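Local coordinates for GTP-binding protein (Pyrococcus horikoshii, PDB 1WXQ) that probably binds GTP and may hydrolyse nucleotides, as an archaeal relative of the Obg-like GTPases that also carries a TGS domain, at residues Y64-L68 and F265-I269; N38-T42 and V73-D77. One frame throughout, in Å; residues are numbered along the deposited sequence.

Interaction 1 of 2, residues Y64-L68 and F265-I269; sequences YRNGL and FIEYI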
loop_
_atom_site.group_PDB
_atom_site.type_symbol
_atom_site.label_atom_id
_atom_site.label_comp_id
_atom_site.label_asym_id
_atom_site.label_seq_id
_atom_site.Cartn_x
_atom_site.Cartn_y
_atom_site.Cartn_z
ATOM N N TYR A 64 -1.897 14.427 -15.361
ATOM C CA TYR A 64 -0.746 14.303 -16.253
ATOM C C TYR A 64 0.354 15.219 -15.748
ATOM O O TYR A 64 0.073 16.236 -15.110
ATOM C CB TYR A 64 -1.102 14.705 -17.686
ATOM C CG TYR A 64 -0.089 14.237 -18.711
ATOM C CD1 TYR A 64 0.179 14.988 -19.854
ATOM C CD2 TYR A 64 0.585 13.025 -18.549
ATOM C CE1 TYR A 64 1.096 14.542 -20.810
ATOM C CE2 TYR A 64 1.499 12.571 -19.496
ATOM C CZ TYR A 64 1.752 13.334 -20.622
ATOM O OH TYR A 64 2.662 12.894 -21.556
ATOM N N ARG A 65 1.603 14.873 -16.046
ATOM C CA ARG A 65 2.737 15.670 -15.587
ATOM C C ARG A 65 4.039 15.126 -16.181
ATOM O O ARG A 65 4.498 14.040 -15.825
ATOM C CB ARG A 65 2.783 15.625 -14.053
ATOM C CG ARG A 65 3.131 16.927 -13.343
ATOM C CD ARG A 65 2.535 16.923 -11.929
ATOM N NE ARG A 65 3.244 17.802 -11.001
ATOM C CZ ARG A 65 2.842 18.065 -9.760
ATOM N NH1 ARG A 65 1.726 17.519 -9.296
ATOM N NH2 ARG A 65 3.560 18.868 -8.980
ATOM N N ASN A 66 4.614 15.884 -17.109
ATOM C CA ASN A 66 5.867 15.521 -17.761
ATOM C C ASN A 66 6.023 14.047 -18.118
ATOM O O ASN A 66 7.010 13.404 -17.748
ATOM C CB ASN A 66 7.046 15.962 -16.888
ATOM C CG ASN A 66 7.578 17.329 -17.271
ATOM O OD1 ASN A 66 7.084 17.961 -18.212
ATOM N ND2 ASN A 66 8.587 17.800 -16.536
ATOM N N GLY A 67 5.054 13.511 -18.846
ATOM C CA GLY A 67 5.135 12.117 -19.244
ATOM C C GLY A 67 5.004 11.141 -18.094
ATOM O O GLY A 67 5.356 9.968 -18.225
ATOM N N LEU A 68 4.499 11.620 -16.962
ATOM C CA LEU A 68 4.322 10.770 -15.795
ATOM C C LEU A 68 2.885 10.810 -15.298
ATOM O O LEU A 68 2.230 11.857 -15.334
ATOM C CB LEU A 68 5.261 11.203 -14.660
ATOM C CG LEU A 68 6.760 10.898 -14.789
ATOM C CD1 LEU A 68 7.502 11.518 -13.615
ATOM C CD2 LEU A 68 6.991 9.388 -14.834
ATOM N N PHE A 265 10.814 24.717 -8.776
ATOM C CA PHE A 265 10.322 23.599 -9.582
ATOM C C PHE A 265 10.746 22.222 -9.033
ATOM O O PHE A 265 11.876 21.776 -9.198
ATOM C CB PHE A 265 10.856 23.779 -11.004
ATOM C CG PHE A 265 10.009 23.013 -11.977
ATOM C CD1 PHE A 265 10.413 21.749 -12.390
ATOM C CD2 PHE A 265 8.857 23.585 -12.494
ATOM C CE1 PHE A 265 9.659 21.057 -13.326
ATOM C CE2 PHE A 265 8.105 22.883 -13.431
ATOM C CZ PHE A 265 8.503 21.620 -13.851
ATOM N N ILE A 266 9.790 21.558 -8.337
ATOM C CA ILE A 266 9.979 20.166 -7.884
ATOM C C ILE A 266 8.846 19.220 -8.345
ATOM O O ILE A 266 7.802 19.655 -8.821
ATOM C CB ILE A 266 10.080 20.169 -6.361
ATOM C CG1 ILE A 266 8.684 20.182 -5.738
ATOM C CG2 ILE A 266 10.810 21.441 -5.893
ATOM C CD1 ILE A 266 7.798 21.278 -6.332
ATOM N N GLU A 267 9.077 17.877 -8.211
ATOM C CA GLU A 267 8.167 16.954 -8.910
ATOM C C GLU A 267 7.305 15.964 -8.082
ATOM O O GLU A 267 6.077 16.006 -8.143
ATOM C CB GLU A 267 8.835 16.307 -10.141
ATOM C CG GLU A 267 8.711 17.208 -11.382
ATOM C CD GLU A 267 7.778 16.588 -12.409
ATOM O OE1 GLU A 267 6.782 17.209 -12.754
ATOM O OE2 GLU A 267 8.090 15.504 -12.904
ATOM N N TYR A 268 7.911 15.025 -7.302
ATOM C CA TYR A 268 9.301 15.161 -6.855
ATOM C C TYR A 268 10.114 13.869 -7.039
ATOM O O TYR A 268 9.664 12.772 -6.733
ATOM C CB TYR A 268 9.289 15.562 -5.379
ATOM C CG TYR A 268 10.634 16.060 -4.981
ATOM C CD1 TYR A 268 11.203 17.135 -5.655
ATOM C CD2 TYR A 268 11.327 15.459 -3.929
ATOM C CE1 TYR A 268 12.449 17.615 -5.277
ATOM C CE2 TYR A 268 12.576 15.931 -3.558
ATOM C CZ TYR A 268 13.138 17.001 -4.229
ATOM O OH TYR A 268 14.376 17.486 -3.856
ATOM N N ILE A 269 11.345 14.053 -7.548
ATOM C CA ILE A 269 12.344 12.985 -7.488
ATOM C C ILE A 269 13.722 13.569 -7.731
ATOM O O ILE A 269 14.418 13.958 -6.799
ATOM C CB ILE A 269 12.010 11.968 -8.563
ATOM C CG1 ILE A 269 11.111 10.958 -8.117
ATOM C CG2 ILE A 269 13.211 11.077 -8.871
ATOM C CD1 ILE A 269 10.602 9.897 -9.033
#
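E267 carries most of its segment's share of this surface contact, its carboxylate reaching toward R65, N66 and L68. OE1 lies alongside the R65 chain, 3.7 Å from R65 CG, and makes a long salt bridge to R65 NE at 4.0 Å. The other oxygen, OE2, has N66 CB and L68 CD1 as its nearest neighbours across the contact, each 4.1 Å away. R65 and E267 run past each other in opposite directions, and the guanidinium and carboxylate planes stand 71° apart. E267 O sits over one guanidinium face, offset toward its rim, 3.9 Å from R65 NH2. A bend at chi2 of E267 (-111°) turns its carboxylate toward the hairpin, while R65 stays extended from CG to NE. The stronger polar partner of R65 is E63, which forms a salt bridge with NH1; E267 is secondary. Were R65 an alanine, E63 would probably lose its salt bridge and E267 the long-range charge and the chain that lies beside OE1. Behind them, a type I' turn from R65 to L68 is closed by L68 N to R65 O at 2.7 Å, with N66 and G67 both at the positive phi such a turn requires. The turn makes a tight hairpin between the short, weakly bonded strand 64-65 and strand 68-77; L68 also packs on I45 of strand 39-47, while I266 and Y268 rest on L257 of helix 251-258.

Interaction 2 of 2, residues N38-T42 and V73-D77; sequences NVGVT and VKMVD
T42 turns its CG2 between its own backbone N and carbonyl carbon, OG1 lying anti to the N (chi1 -176°), and that methyl meets the selenomethionine M75, whose CG is also anti to its backbone N (chi1 -172°). A bend at chi3 lays the end of M75 against the threonine, with T42 CG2 3.8 Å from M75 CE and T42 CB 4.0 Å from M75 SE. V73 borders the same methyl on this face of the sheet, and I309 of helix 305-316 touches both T42 and M75. On the face carrying V39, V41, K74 and V76, V39 CG1 approaches K74 CE to 3.5 Å. The charged end of that lysine is bound outside the two segments, by E2 of strand 2-7.

The two strands are antiparallel neighbours. G40 with M75 and T42 with V73 are hydrogen-bonded pairs; V39 with V76 and V41 with K74 are non-hydrogen-bonded ones. G40 N donates to M75 O at 2.8 Å, and G40 O accepts M75 N at 2.9 Å, with that donor above the carbonyl plane. T42 and V73 exchange a similar pair of bonds. Beyond the last bridge, D77 N gives N38 O a nearly straight bond of 2.9 Å (175° at the hydrogen), so the ladder holds the backbone of D77 as well.

T42 OG1 bonds to A20 O of helix 13-21, which satisfies the hydroxyl of a buried residue. Backbone bonds and apolar packing thus fix the strands, while D77, whose place at the end of this strand and salt bridge to K13 of the probable Walker A P-loop are consistent with the aspartate of the G3 (DxxG) motif of GTPases, probably faces the nucleotide site.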
loop_
_atom_site.group_PDB
_atom_site.type_symbol
_atom_site.label_atom_id
_atom_site.label_comp_id
_atom_site.label_asym_id
_atom_site.label_seq_id
_atom_site.Cartn_x
_atom_site.Cartn_y
_atom_site.Cartn_z
ATOM N N ASN A 38 -7.757 13.681 9.584
ATOM C CA ASN A 38 -6.436 13.064 9.567
ATOM C C ASN A 38 -6.265 12.242 8.293
ATOM O O ASN A 38 -5.401 11.371 8.217
ATOM C CB ASN A 38 -6.282 12.153 10.778
ATOM C CG ASN A 38 -7.461 11.232 10.947
ATOM O OD1 ASN A 38 -7.970 10.686 9.977
ATOM N ND2 ASN A 38 -7.905 11.049 12.184
ATOM N N VAL A 39 -7.106 12.515 7.302
ATOM C CA VAL A 39 -7.045 11.799 6.037
ATOM C C VAL A 39 -6.679 12.737 4.897
ATOM O O VAL A 39 -7.177 13.862 4.808
ATOM C CB VAL A 39 -8.381 11.133 5.707
ATOM C CG1 VAL A 39 -8.298 10.470 4.349
ATOM C CG2 VAL A 39 -8.730 10.120 6.787
ATOM N N GLY A 40 -5.804 12.260 4.021
ATOM C CA GLY A 40 -5.375 13.076 2.905
ATOM C C GLY A 40 -5.217 12.269 1.641
ATOM O O GLY A 40 -5.635 11.112 1.573
ATOM N N VAL A 41 -4.617 12.888 0.634
ATOM C CA VAL A 41 -4.401 12.223 -0.636
ATOM C C VAL A 41 -2.960 12.414 -1.075
ATOM O O VAL A 41 -2.443 13.535 -1.109
ATOM C CB VAL A 41 -5.338 12.783 -1.721
ATOM C CG1 VAL A 41 -5.140 14.290 -1.859
ATOM C CG2 VAL A 41 -5.071 12.093 -3.042
ATOM N N THR A 42 -2.293 11.310 -1.370
ATOM C CA THR A 42 -0.923 11.376 -1.837
ATOM C C THR A 42 -1.040 10.860 -3.259
ATOM O O THR A 42 -2.155 10.706 -3.760
ATOM C CB THR A 42 0.010 10.479 -0.998
ATOM O OG1 THR A 42 1.358 10.651 -1.445
ATOM C CG2 THR A 42 -0.378 9.020 -1.129
ATOM N N VAL A 73 -4.158 8.528 -4.175
ATOM C CA VAL A 73 -4.255 7.446 -3.198
ATOM C C VAL A 73 -4.542 7.981 -1.801
ATOM O O VAL A 73 -3.867 8.891 -1.339
ATOM C CB VAL A 73 -2.910 6.670 -3.112
ATOM C CG1 VAL A 73 -2.938 5.673 -1.945
ATOM C CG2 VAL A 73 -2.622 5.975 -4.435
ATOM N N LYS A 74 -5.522 7.396 -1.117
ATOM C CA LYS A 74 -5.856 7.833 0.238
ATOM C C LYS A 74 -4.709 7.544 1.195
ATOM O O LYS A 74 -4.040 6.513 1.083
ATOM C CB LYS A 74 -7.098 7.112 0.754
ATOM C CG LYS A 74 -8.412 7.837 0.538
ATOM C CD LYS A 74 -9.492 7.258 1.455
ATOM C CE LYS A 74 -9.062 7.332 2.913
ATOM N NZ LYS A 74 -10.030 6.672 3.814
HETATM N N MSE A 75 -4.506 8.449 2.149
HETATM C CA MSE A 75 -3.457 8.298 3.142
HETATM C C MSE A 75 -4.003 8.761 4.489
HETATM O O MSE A 75 -4.693 9.777 4.570
HETATM C CB MSE A 75 -2.226 9.112 2.740
HETATM C CG MSE A 75 -1.015 8.857 3.615
HETATM SE SE MSE A 75 0.631 9.548 2.871
HETATM C CE MSE A 75 1.283 7.911 2.052
ATOM N N VAL A 76 -3.686 8.012 5.540
ATOM C CA VAL A 76 -4.166 8.290 6.881
ATOM C C VAL A 76 -3.033 8.550 7.873
ATOM O O VAL A 76 -2.065 7.790 7.928
ATOM C CB VAL A 76 -4.994 7.084 7.379
ATOM C CG1 VAL A 76 -5.560 7.348 8.775
ATOM C CG2 VAL A 76 -6.110 6.799 6.396
ATOM N N ASP A 77 -3.147 9.619 8.657
ATOM C CA ASP A 77 -2.130 9.928 9.657
ATOM C C ASP A 77 -2.527 9.122 10.904
ATOM O O ASP A 77 -3.258 9.603 11.770
ATOM C CB ASP A 77 -2.125 11.426 9.967
ATOM C CG ASP A 77 -0.946 11.844 10.833
ATOM O OD1 ASP A 77 -0.471 11.034 11.656
ATOM O OD2 ASP A 77 -0.497 12.998 10.697
#

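Overall arrangement
Both contacts draw on one mixed sheet of the OBG-type G region. Strand 68-77 ties them together: its start, at L68, belongs to interaction 1, and its last five residues form half of interaction 2. Their centres are about 20 Å apart and their nearest atoms about 9 Å, without touching. Along the chain the order is 38-42, 64-68, 73-77, 265-269, so the segments of the two contacts interleave. Interaction 2 joins strands close in sequence, near the probable P-loop; interaction 1 brings a much later loop, following helix 251-258, to the hairpin at the sheet's far end. Early and late parts of the G region meet at the surface, away from the P-loop end of strand 68-77.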